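Local coordinates for putative phosphosugar isomerase (Clostridium difficile, PDB 3G68), which is a putative phosphosugar isomerase with two SIS domains that probably binds phosphorylated sugars, although its exact reaction and substrate are not established, at residues Q160-R163 / I167-S170; Q53-N58 / N153-G158; I262-T265 / R270-K273. All blocks are in the same frame, centred on the assembly; numbering follows the deposited sequence.

Interaction 1 (Q160-R163 / I167-S170); sequences QIAR and IISS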
loop_
_atom_site.group_PDB
_atom_site.type_symbol
_atom_site.label_atom_id
_atom_site.label_comp_id
_atom_site.label_asym_id
_atom_site.label_seq_id
_atom_site.Cartn_x
_atom_site.Cartn_y
_atom_site.Cartn_z
ATOM N N GLN B 160 -46.612 -0.833 5.523
ATOM C CA GLN B 160 -47.006 -1.402 4.231
ATOM C C GLN B 160 -48.271 -0.743 3.701
ATOM O O GLN B 160 -48.370 -0.450 2.510
ATOM C CB GLN B 160 -47.196 -2.916 4.373
ATOM C CG GLN B 160 -45.855 -3.698 4.531
ATOM C CD GLN B 160 -45.258 -4.126 3.200
ATOM O OE1 GLN B 160 -45.987 -4.459 2.279
ATOM N NE2 GLN B 160 -43.919 -4.168 3.113
ATOM N N ILE B 161 -49.220 -0.488 4.599
ATOM C CA ILE B 161 -50.451 0.218 4.242
ATOM C C ILE B 161 -50.094 1.653 3.891
ATOM O O ILE B 161 -50.464 2.124 2.836
ATOM C CB ILE B 161 -51.478 0.220 5.367
ATOM C CG1 ILE B 161 -52.094 -1.163 5.532
ATOM C CG2 ILE B 161 -52.605 1.200 5.069
ATOM C CD1 ILE B 161 -52.871 -1.304 6.839
ATOM N N ALA B 162 -49.338 2.312 4.765
ATOM C CA ALA B 162 -48.943 3.710 4.587
ATOM C C ALA B 162 -48.266 3.964 3.233
ATOM O O ALA B 162 -48.566 4.946 2.536
ATOM C CB ALA B 162 -48.028 4.143 5.744
ATOM N N ARG B 163 -47.337 3.090 2.867
ATOM C CA ARG B 163 -46.646 3.241 1.585
ATOM C C ARG B 163 -47.625 3.033 0.423
ATOM O O ARG B 163 -47.658 3.841 -0.497
ATOM C CB ARG B 163 -45.438 2.295 1.490
ATOM C CG ARG B 163 -44.598 2.443 0.184
ATOM C CD ARG B 163 -43.357 1.541 0.208
ATOM N NE ARG B 163 -43.772 0.144 0.306
ATOM C CZ ARG B 163 -42.964 -0.902 0.362
ATOM N NH1 ARG B 163 -41.648 -0.751 0.311
ATOM N NH2 ARG B 163 -43.487 -2.121 0.442
ATOM N N ILE B 167 -49.284 7.641 2.121
ATOM C CA ILE B 167 -49.017 8.477 3.306
ATOM C C ILE B 167 -47.513 8.734 3.448
ATOM O O ILE B 167 -47.093 9.818 3.892
ATOM C CB ILE B 167 -49.539 7.825 4.618
ATOM C CG1 ILE B 167 -51.045 7.564 4.544
ATOM C CG2 ILE B 167 -49.245 8.726 5.827
ATOM C CD1 ILE B 167 -51.579 6.782 5.754
ATOM N N ILE B 168 -46.720 7.719 3.085
ATOM C CA ILE B 168 -45.271 7.802 3.122
ATOM C C ILE B 168 -44.703 7.399 1.775
ATOM O O ILE B 168 -45.286 6.583 1.065
ATOM C CB ILE B 168 -44.654 6.948 4.268
ATOM C CG1 ILE B 168 -44.867 5.439 4.060
ATOM C CG2 ILE B 168 -45.248 7.362 5.626
ATOM C CD1 ILE B 168 -44.255 4.575 5.178
ATOM N N SER B 169 -43.550 7.958 1.439
ATOM C CA SER B 169 -42.840 7.620 0.211
ATOM C C SER B 169 -42.123 6.287 0.374
ATOM O O SER B 169 -42.021 5.742 1.481
ATOM C CB SER B 169 -41.773 8.664 -0.118
ATOM O OG SER B 169 -40.740 8.667 0.852
ATOM N N SER B 170 -41.594 5.787 -0.726
ATOM C CA SER B 170 -40.810 4.555 -0.671
ATOM C C SER B 170 -39.546 4.763 0.149
ATOM O O SER B 170 -39.168 3.849 0.883
ATOM C CB SER B 170 -40.467 4.016 -2.067
ATOM O OG SER B 170 -41.670 3.591 -2.684
#

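Interaction 2 (Q53-N58 / N153-G158); sequences QPYLQN and NLMLLG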
loop_
_atom_site.group_PDB
_atom_site.type_symbol
_atom_site.label_atom_id
_atom_site.label_comp_id
_atom_site.label_asym_id
_atom_site.label_seq_id
_atom_site.Cartn_x
_atom_site.Cartn_y
_atom_site.Cartn_z
ATOM N N GLN B 53 -50.505 0.410 19.072
ATOM C CA GLN B 53 -51.602 1.289 18.663
ATOM C C GLN B 53 -51.209 2.766 18.516
ATOM O O GLN B 53 -51.600 3.388 17.518
ATOM C CB GLN B 53 -52.850 1.101 19.543
ATOM C CG GLN B 53 -54.036 1.993 19.141
ATOM C CD GLN B 53 -53.940 3.419 19.676
ATOM O OE1 GLN B 53 -53.353 3.661 20.728
ATOM N NE2 GLN B 53 -54.572 4.364 18.974
ATOM N N PRO B 54 -50.476 3.344 19.489
ATOM C CA PRO B 54 -50.106 4.747 19.277
ATOM C C PRO B 54 -49.306 4.968 17.992
ATOM O O PRO B 54 -49.610 5.878 17.222
ATOM C CB PRO B 54 -49.274 5.097 20.512
ATOM C CG PRO B 54 -49.751 4.156 21.570
ATOM C CD PRO B 54 -49.992 2.867 20.801
ATOM N N TYR B 55 -48.311 4.125 17.754
ATOM C CA TYR B 55 -47.500 4.231 16.533
ATOM C C TYR B 55 -48.369 4.224 15.316
ATOM O O TYR B 55 -48.212 5.067 14.423
ATOM C CB TYR B 55 -46.523 3.057 16.464
ATOM C CG TYR B 55 -45.700 2.923 15.191
ATOM C CD1 TYR B 55 -44.577 3.705 14.985
ATOM C CD2 TYR B 55 -46.011 1.954 14.233
ATOM C CE1 TYR B 55 -43.819 3.575 13.824
ATOM C CE2 TYR B 55 -45.231 1.801 13.088
ATOM C CZ TYR B 55 -44.131 2.604 12.904
ATOM O OH TYR B 55 -43.330 2.460 11.775
ATOM N N LEU B 56 -49.311 3.287 15.298
ATOM C CA LEU B 56 -50.184 3.115 14.176
ATOM C C LEU B 56 -51.125 4.289 13.983
ATOM O O LEU B 56 -51.356 4.716 12.843
ATOM C CB LEU B 56 -50.967 1.829 14.304
ATOM C CG LEU B 56 -50.127 0.576 14.094
ATOM C CD1 LEU B 56 -51.026 -0.655 14.359
ATOM C CD2 LEU B 56 -49.519 0.569 12.700
ATOM N N GLN B 57 -51.655 4.796 15.096
ATOM C CA GLN B 57 -52.539 5.961 15.058
ATOM C C GLN B 57 -51.789 7.172 14.475
ATOM O O GLN B 57 -52.359 7.955 13.727
ATOM C CB GLN B 57 -53.081 6.263 16.458
ATOM C CG GLN B 57 -54.172 7.356 16.524
ATOM C CD GLN B 57 -55.505 6.995 15.842
ATOM O OE1 GLN B 57 -55.777 5.844 15.510
ATOM N NE2 GLN B 57 -56.353 7.989 15.680
ATOM N N ASN B 58 -50.520 7.321 14.848
ATOM C CA ASN B 58 -49.668 8.368 14.314
ATOM C C ASN B 58 -49.369 8.160 12.815
ATOM O O ASN B 58 -49.457 9.099 12.035
ATOM C CB ASN B 58 -48.374 8.423 15.103
ATOM C CG ASN B 58 -47.461 9.522 14.657
ATOM O OD1 ASN B 58 -46.534 9.285 13.866
ATOM N ND2 ASN B 58 -47.716 10.735 15.126
ATOM N N ASN B 153 -44.672 -7.127 13.602
ATOM C CA ASN B 153 -45.645 -7.497 12.546
ATOM C C ASN B 153 -46.754 -6.453 12.382
ATOM O O ASN B 153 -47.137 -6.100 11.255
ATOM C CB ASN B 153 -46.255 -8.886 12.831
ATOM C CG ASN B 153 -46.216 -9.800 11.616
ATOM O OD1 ASN B 153 -45.180 -9.908 10.947
ATOM N ND2 ASN B 153 -47.324 -10.475 11.333
ATOM N N LEU B 154 -47.248 -5.954 13.514
ATOM C CA LEU B 154 -48.223 -4.861 13.558
ATOM C C LEU B 154 -47.658 -3.544 12.986
ATOM O O LEU B 154 -48.360 -2.817 12.292
ATOM C CB LEU B 154 -48.713 -4.624 14.975
ATOM C CG LEU B 154 -49.684 -5.668 15.536
ATOM C CD1 LEU B 154 -49.747 -5.572 17.056
ATOM C CD2 LEU B 154 -51.063 -5.478 14.904
HETATM N N MSE B 155 -46.407 -3.230 13.302
HETATM C CA MSE B 155 -45.792 -2.047 12.768
HETATM C C MSE B 155 -45.622 -2.173 11.247
HETATM O O MSE B 155 -45.840 -1.206 10.543
HETATM C CB MSE B 155 -44.438 -1.771 13.431
HETATM C CG MSE B 155 -44.568 -1.312 14.864
HETATM SE SE MSE B 155 -42.802 -0.947 15.567
HETATM C CE MSE B 155 -43.258 0.031 17.178
ATOM N N LEU B 156 -45.173 -3.338 10.781
ATOM C CA LEU B 156 -44.974 -3.592 9.353
ATOM C C LEU B 156 -46.296 -3.433 8.597
ATOM O O LEU B 156 -46.319 -2.748 7.563
ATOM C CB LEU B 156 -44.342 -4.956 9.122
ATOM C CG LEU B 156 -42.868 -4.952 9.564
ATOM C CD1 LEU B 156 -42.302 -6.340 9.556
ATOM C CD2 LEU B 156 -42.029 -4.000 8.688
ATOM N N LEU B 157 -47.376 -3.997 9.138
ATOM C CA LEU B 157 -48.731 -3.819 8.568
ATOM C C LEU B 157 -48.999 -2.343 8.302
ATOM O O LEU B 157 -49.440 -1.979 7.195
ATOM C CB LEU B 157 -49.830 -4.379 9.474
ATOM C CG LEU B 157 -51.311 -4.115 9.080
ATOM C CD1 LEU B 157 -51.641 -4.783 7.721
ATOM C CD2 LEU B 157 -52.259 -4.569 10.215
ATOM N N GLY B 158 -48.748 -1.514 9.320
ATOM C CA GLY B 158 -48.911 -0.063 9.229
ATOM C C GLY B 158 -48.074 0.534 8.116
ATOM O O GLY B 158 -48.591 1.203 7.230
#

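Interaction 3 (I262-T265 / R270-K273); sequences ILDT and RVTK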
loop_
_atom_site.group_PDB
_atom_site.type_symbol
_atom_site.label_atom_id
_atom_site.label_comp_id
_atom_site.label_asym_id
_atom_site.label_seq_id
_atom_site.Cartn_x
_atom_site.Cartn_y
_atom_site.Cartn_z
ATOM N N ILE B 262 -38.540 1.376 37.728
ATOM C CA ILE B 262 -38.898 2.594 36.993
ATOM C C ILE B 262 -38.237 2.527 35.609
ATOM O O ILE B 262 -37.013 2.464 35.490
ATOM C CB ILE B 262 -38.519 3.883 37.755
ATOM C CG1 ILE B 262 -39.279 3.903 39.113
ATOM C CG2 ILE B 262 -38.900 5.124 36.924
ATOM C CD1 ILE B 262 -39.162 5.193 39.946
ATOM N N LEU B 263 -39.076 2.504 34.578
ATOM C CA LEU B 263 -38.639 2.476 33.179
ATOM C C LEU B 263 -38.635 3.947 32.765
ATOM O O LEU B 263 -39.680 4.521 32.485
ATOM C CB LEU B 263 -39.622 1.645 32.357
ATOM C CG LEU B 263 -39.832 0.192 32.813
ATOM C CD1 LEU B 263 -40.799 -0.530 31.823
ATOM C CD2 LEU B 263 -38.501 -0.518 32.890
ATOM N N ASP B 264 -37.456 4.554 32.810
ATOM C CA ASP B 264 -37.284 5.989 32.604
ATOM C C ASP B 264 -36.901 6.314 31.153
ATOM O O ASP B 264 -35.745 6.171 30.739
ATOM C CB ASP B 264 -36.256 6.536 33.603
ATOM C CG ASP B 264 -35.967 8.027 33.402
ATOM O OD1 ASP B 264 -36.787 8.734 32.773
ATOM O OD2 ASP B 264 -34.906 8.479 33.869
ATOM N N THR B 265 -37.878 6.804 30.396
ATOM C CA THR B 265 -37.653 7.134 28.969
ATOM C C THR B 265 -37.055 8.520 28.721
ATOM O O THR B 265 -36.800 8.879 27.565
ATOM C CB THR B 265 -38.928 6.995 28.135
ATOM O OG1 THR B 265 -39.859 8.007 28.518
ATOM C CG2 THR B 265 -39.546 5.600 28.289
ATOM N N ARG B 270 -40.205 14.765 36.371
ATOM C CA ARG B 270 -40.448 14.403 37.769
ATOM C C ARG B 270 -39.862 13.037 38.218
ATOM O O ARG B 270 -39.974 12.698 39.385
ATOM C CB ARG B 270 -41.944 14.469 38.063
ATOM C CG ARG B 270 -42.538 15.887 37.953
ATOM C CD ARG B 270 -44.072 15.848 38.156
ATOM N NE ARG B 270 -44.700 15.147 37.036
ATOM C CZ ARG B 270 -45.968 14.740 36.978
ATOM N NH1 ARG B 270 -46.817 14.958 37.971
ATOM N NH2 ARG B 270 -46.375 14.096 35.882
ATOM N N VAL B 271 -39.205 12.283 37.328
ATOM C CA VAL B 271 -38.675 10.957 37.693
ATOM C C VAL B 271 -37.689 10.998 38.850
ATOM O O VAL B 271 -37.741 10.139 39.724
ATOM C CB VAL B 271 -38.039 10.187 36.494
ATOM C CG1 VAL B 271 -37.351 8.934 36.969
ATOM C CG2 VAL B 271 -39.096 9.812 35.494
ATOM N N THR B 272 -36.801 11.987 38.876
ATOM C CA THR B 272 -35.829 12.095 39.975
ATOM C C THR B 272 -36.536 12.254 41.301
ATOM O O THR B 272 -36.166 11.585 42.271
ATOM C CB THR B 272 -34.868 13.273 39.791
ATOM O OG1 THR B 272 -34.191 13.105 38.550
ATOM C CG2 THR B 272 -33.845 13.325 40.935
ATOM N N LYS B 273 -37.530 13.150 41.355
ATOM C CA LYS B 273 -38.326 13.345 42.576
ATOM C C LYS B 273 -39.111 12.080 42.960
ATOM O O LYS B 273 -39.221 11.763 44.138
ATOM C CB LYS B 273 -39.284 14.559 42.456
ATOM C CG LYS B 273 -38.564 15.915 42.341
ATOM C CD LYS B 273 -39.518 17.098 42.145
#

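Interaction 1 (Q160-R163 / I167-S170)
The carbonyl of Ala-162, in the last turns of helix 145-165, receives two weak backbone bonds from the chain that folds back over it. Ile-167 N lies 2.8 Å from Ala-162 O, but that bond is strongly bent, at 130°. Ile-168 N is 3.4 Å from Ala-162 O, a long bond yet fairly straight at 164°. With chi1 at 66°, CG1 of Ile-168 is tucked in over its own main chain and lies against the helix backbone, 3.6 Å from Arg-163 N, while Ile-168 CD1 reaches 3.8 Å from Ala-162 CB. Ile-167 CB sits beside the carbonyl oxygen, 3.7 Å from Ala-162 O, and slightly further from the methyl, 4.1 Å from Ala-162 CB. Arg-163 runs extended as far as CD, which passes 3.9 Å from Ser-170 OG, and then bends about its CG-CD bond. Its guanidinium thereby leads to Asp-23, a salt bridge through NH2, and to Tyr-173, a cation-pi contact. Segment 167-170 links helix 145-165 to helix 170-184: Ser-169 is the N-cap of the second helix, its OG bonded to Lys-172 N. Ala-162 and Ile-168 both touch Leu-59 of helix 43-59.

Interaction 2 (Q53-N58 / N153-G158)
Within the SIS domain, Tyr-55 and Leu-56 of helix 43-59 pack against Met-155 and Gly-158 of helix 145-165; the two short segments run parallel, at 5° to each other, with axes 9.8 Å apart. The Tyr-55 ring forms a Met-aromatic contact with Met-155, modelled as selenomethionine: SE lies 4.5 Å from the ring centroid and only 13° off its normal, hence over the face. Tyr-55 CG, trans to the backbone N (chi1 174°), carries the ring toward Met-155, whose chain, extended beyond CG, passes roughly perpendicular to the tyrosine. The methyl CE continues over that face, displaced toward the rim, while Met-155 CG packs 3.6 Å from Tyr-55 CD2, and Met-155 O lies in plane at the ring edge. Beside this pair, Leu-56 sends CD2 to within 3.6 Å of Gly-158 CA and 3.6 Å of Leu-154 O. The bare CA leaves room for Leu-56 CD2, and the CA atoms of Leu-56 and Gly-158 are 6.0 Å apart. Tyr-55 OH is hydrogen-bonded to Tyr-309 OH, and Tyr-308 meets the ring edge-to-face. Between the segments, all five contributing residues are buried, and cohesion is probably mostly dispersion and shape, with selenium here in the place of methionine sulfur.

Interaction 3 (I262-T265 / R270-K273)
Val-271, in the first turn of helix 271-279, directs its two methyls at Ile-262 and Asp-264 near the end of strand 258-264, a contact inside the beta-alpha-beta unit that continues to strand 284-289. Because Ile-262 and Asp-264 are two residues apart on a strand, both side chains start toward the helix. Val-271 CG1, anti to the backbone N (chi1 172°), serves both. It lies 4.1 Å from Ile-262 CG2, where the two side chains lie alongside, pointing opposite ways, and it lies 3.9 Å from Asp-264 CG. That second approach is almost straight down onto the carboxylate plane, and CG2 of Val-271 sits over the same face, displaced toward OD1. One face of the acid is therefore met by hydrocarbon, through both branches of a single valine.

In the next shell, strand and helix have separate partners. Strand 258-264 is central in the second parallel sheet of the chain: Ile-262 and Asp-264 form backbone hydrogen bonds toward strand 284-289, and Leu-263 bonds to Ile-214 of strand 210-215. Further along the helix, Met-274 and Ile-275 continue the apolar packing on Ile-262, and Phe-243 of helix 243-250 touches Val-271. Across the two segments the carboxylate meets only Val-271; OD1 takes its hydrogen bond from Gly-266 N in the loop after the strand, and this same Asp-264 OD1 lies 3.7 Å from Val-271 CG2.

Interactions 1 and 2 share helix 145-165, with adjoining segments and centres 12 Å apart; both also involve helix 43-59, as a partner segment in interaction 2 and through Leu-59 in interaction 1. Interaction 2 lies in the core and is carried by side-chain packing, whereas interaction 1, at the surface where the helix ends, adds weak backbone bonds and a charged side chain directed outside the pair. Interaction 3 belongs to the second parallel sheet, its centre 26 Å from that of interaction 2 and 35 Å from that of interaction 1. It is largely buried, though Asp-264 keeps some exposure, but joins strand to helix over a short loop and brings a carboxylate against valine methyls.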